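Local coordinates for trwC protein (Escherichia coli, PDB 1OMH), which recognises and processes the origin-of-transfer DNA of a conjugative plasmid, this chain being the N-terminal relaxase domain of the longer protein, at residues A115-Q120 and G193-A198. Numbering follows the deposited sequence.
Sequences ARTLEQ and GAVYNA
V195 points from helix 189-206 toward helix 104-122, its CG1 lying between T117 and Q120 and its CG2 facing Q120. V195 CG1, anti to the backbone N (chi1 177°), reaches 3.4 Å from Q120 NE2 and 3.8 Å from T117 OG1, so one methyl serves both partners. V195 CG2 lies 3.7 Å from Q120 OE1; the two side chains approach from opposite directions, and the amide meets the valine's branches through van der Waals contact alone. Were Q120 cut back to an alanine, V195 would probably lose the amide against its two methyls, opening a gap there. One residue on, Y196 meets T117 with its CA and CB: T117 OG1 sits 3.2 Å from Y196 CA and 3.5 Å from Y196 CB. The hydroxyl is also near Y196 N, but at a poor angle for a bond; its hydrogen bond runs to A113 O in its own helix. With CG anti to the backbone N (chi1 164°), the Y196 ring leads away from segment 115-120 toward F88 of the central sheet, and its OH bonds to H110 ND1, farther back on helix 104-122. Segments 115-120 and 193-198 thus run roughly antiparallel, 149° between directions with axes 8.8 Å apart, a buried helix pair against the antiparallel sheet of the relaxase fold, whose strand 158-167 carries H161, a zinc ligand of this protein though no metal is bound here, its side chain about 7 Å from that of Y196.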
ATOM      1  N   ALA B 115      -1.474   8.360  -6.021  1.00 23.12           N
ATOM      2  CA  ALA B 115      -2.462   9.425  -5.860  1.00 24.05           C
ATOM      3  C   ALA B 115      -3.646   9.270  -6.816  1.00 23.38           C
ATOM      4  O   ALA B 115      -4.798   9.442  -6.421  1.00 25.15           O
ATOM      5  CB  ALA B 115      -1.800  10.789  -6.060  1.00 21.31           C
ATOM      6  N   ARG B 116      -3.363   8.945  -8.072  1.00 25.07           N
ATOM      7  CA  ARG B 116      -4.421   8.777  -9.059  1.00 26.65           C
ATOM      8  C   ARG B 116      -5.301   7.569  -8.754  1.00 26.43           C
ATOM      9  O   ARG B 116      -6.518   7.604  -8.961  1.00 22.94           O
ATOM     10  CB  ARG B 116      -3.812   8.655 -10.456  1.00 27.70           C
ATOM     11  CG  ARG B 116      -3.187   9.952 -10.946  1.00 32.58           C
ATOM     12  CD  ARG B 116      -2.364   9.728 -12.201  1.00 37.66           C
ATOM     13  NE  ARG B 116      -1.666  10.941 -12.621  1.00 42.05           N
ATOM     14  CZ  ARG B 116      -0.709  10.970 -13.542  1.00 41.09           C
ATOM     15  NH1 ARG B 116      -0.332   9.849 -14.144  1.00 41.69           N
ATOM     16  NH2 ARG B 116      -0.131  12.120 -13.862  1.00 43.24           N
ATOM     17  N   THR B 117      -4.696   6.500  -8.251  1.00 22.39           N
ATOM     18  CA  THR B 117      -5.469   5.311  -7.928  1.00 20.84           C
ATOM     19  C   THR B 117      -6.379   5.609  -6.741  1.00 19.95           C
ATOM     20  O   THR B 117      -7.538   5.191  -6.717  1.00 18.01           O
ATOM     21  CB  THR B 117      -4.551   4.125  -7.590  1.00 22.95           C
ATOM     22  OG1 THR B 117      -3.641   3.909  -8.675  1.00 21.05           O
ATOM     23  CG2 THR B 117      -5.368   2.857  -7.370  1.00 19.30           C
ATOM     24  N   LEU B 118      -5.860   6.347  -5.762  1.00 18.07           N
ATOM     25  CA  LEU B 118      -6.646   6.679  -4.585  1.00 20.44           C
ATOM     26  C   LEU B 118      -7.828   7.579  -4.934  1.00 20.12           C
ATOM     27  O   LEU B 118      -8.836   7.591  -4.227  1.00 21.21           O
ATOM     28  CB  LEU B 118      -5.759   7.339  -3.521  1.00 19.95           C
ATOM     29  CG  LEU B 118      -4.750   6.394  -2.856  1.00 18.35           C
ATOM     30  CD1 LEU B 118      -3.832   7.174  -1.942  1.00 18.46           C
ATOM     31  CD2 LEU B 118      -5.495   5.314  -2.075  1.00 15.10           C
ATOM     32  N   GLU B 119      -7.704   8.339  -6.015  1.00 23.52           N
ATOM     33  CA  GLU B 119      -8.797   9.210  -6.440  1.00 24.32           C
ATOM     34  C   GLU B 119      -9.958   8.317  -6.852  1.00 24.94           C
ATOM     35  O   GLU B 119     -11.116   8.615  -6.577  1.00 22.34           O
ATOM     36  CB  GLU B 119      -8.382  10.071  -7.632  1.00 23.51           C
ATOM     37  CG  GLU B 119      -7.493  11.259  -7.299  1.00 32.67           C
ATOM     38  CD  GLU B 119      -7.233  12.133  -8.513  1.00 38.30           C
ATOM     39  OE1 GLU B 119      -8.204  12.697  -9.062  1.00 48.20           O
ATOM     40  OE2 GLU B 119      -6.063  12.254  -8.927  1.00 46.87           O
ATOM     41  N   GLN B 120      -9.635   7.209  -7.507  1.00 23.93           N
ATOM     42  CA  GLN B 120     -10.655   6.278  -7.952  1.00 25.98           C
ATOM     43  C   GLN B 120     -11.208   5.456  -6.800  1.00 24.97           C
ATOM     44  O   GLN B 120     -12.371   5.033  -6.820  1.00 23.86           O
ATOM     45  CB  GLN B 120     -10.098   5.392  -9.068  1.00 26.66           C
ATOM     46  CG  GLN B 120      -9.910   6.196 -10.352  1.00 31.27           C
ATOM     47  CD  GLN B 120      -9.415   5.376 -11.524  1.00 33.25           C
ATOM     48  OE1 GLN B 120      -9.971   4.328 -11.847  1.00 33.78           O
ATOM     49  NE2 GLN B 120      -8.369   5.863 -12.180  1.00 38.01           N
ATOM     50  N   GLY B 193      -5.486  -2.120  -8.415  1.00 13.61           N
ATOM     51  CA  GLY B 193      -4.093  -2.496  -8.595  1.00 17.68           C
ATOM     52  C   GLY B 193      -3.725  -2.333 -10.063  1.00 21.48           C
ATOM     53  O   GLY B 193      -2.596  -1.970 -10.410  1.00 16.37           O
ATOM     54  N   ALA B 194      -4.698  -2.593 -10.934  1.00 20.25           N
ATOM     55  CA  ALA B 194      -4.486  -2.479 -12.373  1.00 23.16           C
ATOM     56  C   ALA B 194      -4.357  -1.008 -12.750  1.00 21.85           C
ATOM     57  O   ALA B 194      -3.617  -0.655 -13.667  1.00 23.32           O
ATOM     58  CB  ALA B 194      -5.642  -3.132 -13.128  1.00 19.59           C
ATOM     59  N   VAL B 195      -5.077  -0.152 -12.032  1.00 19.97           N
ATOM     60  CA  VAL B 195      -5.011   1.287 -12.271  1.00 21.40           C
ATOM     61  C   VAL B 195      -3.634   1.821 -11.858  1.00 22.28           C
ATOM     62  O   VAL B 195      -3.052   2.670 -12.542  1.00 21.79           O
ATOM     63  CB  VAL B 195      -6.089   2.043 -11.465  1.00 23.11           C
ATOM     64  CG1 VAL B 195      -5.940   3.540 -11.676  1.00 24.30           C
ATOM     65  CG2 VAL B 195      -7.487   1.573 -11.889  1.00 28.19           C
ATOM     66  N   TYR B 196      -3.122   1.336 -10.726  1.00 15.52           N
ATOM     67  CA  TYR B 196      -1.802   1.763 -10.252  1.00 16.56           C
ATOM     68  C   TYR B 196      -0.769   1.330 -11.289  1.00 12.88           C
ATOM     69  O   TYR B 196       0.104   2.099 -11.685  1.00 15.91           O
ATOM     70  CB  TYR B 196      -1.480   1.112  -8.902  1.00 15.09           C
ATOM     71  CG  TYR B 196      -0.014   1.181  -8.513  1.00 14.33           C
ATOM     72  CD1 TYR B 196       0.544   2.351  -7.990  1.00 14.94           C
ATOM     73  CD2 TYR B 196       0.814   0.079  -8.687  1.00 16.36           C
ATOM     74  CE1 TYR B 196       1.911   2.414  -7.648  1.00 17.63           C
ATOM     75  CE2 TYR B 196       2.166   0.127  -8.358  1.00 18.11           C
ATOM     76  CZ  TYR B 196       2.710   1.296  -7.841  1.00 17.70           C
ATOM     77  OH  TYR B 196       4.054   1.332  -7.540  1.00 16.84           O
ATOM     78  N   ASN B 197      -0.889   0.086 -11.727  1.00 15.66           N
ATOM     79  CA  ASN B 197       0.012  -0.487 -12.720  1.00 21.72           C
ATOM     80  C   ASN B 197       0.041   0.364 -13.996  1.00 24.24           C
ATOM     81  O   ASN B 197       1.111   0.706 -14.506  1.00 20.49           O
ATOM     82  CB  ASN B 197      -0.443  -1.907 -13.060  1.00 27.06           C
ATOM     83  CG  ASN B 197       0.705  -2.814 -13.447  1.00 40.66           C
ATOM     84  OD1 ASN B 197       0.537  -3.741 -14.240  1.00 43.25           O
ATOM     85  ND2 ASN B 197       1.879  -2.567 -12.875  1.00 45.07           N
ATOM     86  N   ALA B 198      -1.140   0.693 -14.509  1.00 21.87           N
ATOM     87  CA  ALA B 198      -1.269   1.498 -15.725  1.00 21.05           C
ATOM     88  C   ALA B 198      -0.637   2.880 -15.586  1.00 22.46           C
ATOM     89  O   ALA B 198       0.155   3.289 -16.433  1.00 21.12           O
ATOM     90  CB  ALA B 198      -2.749   1.645 -16.106  1.00 16.98           C
TER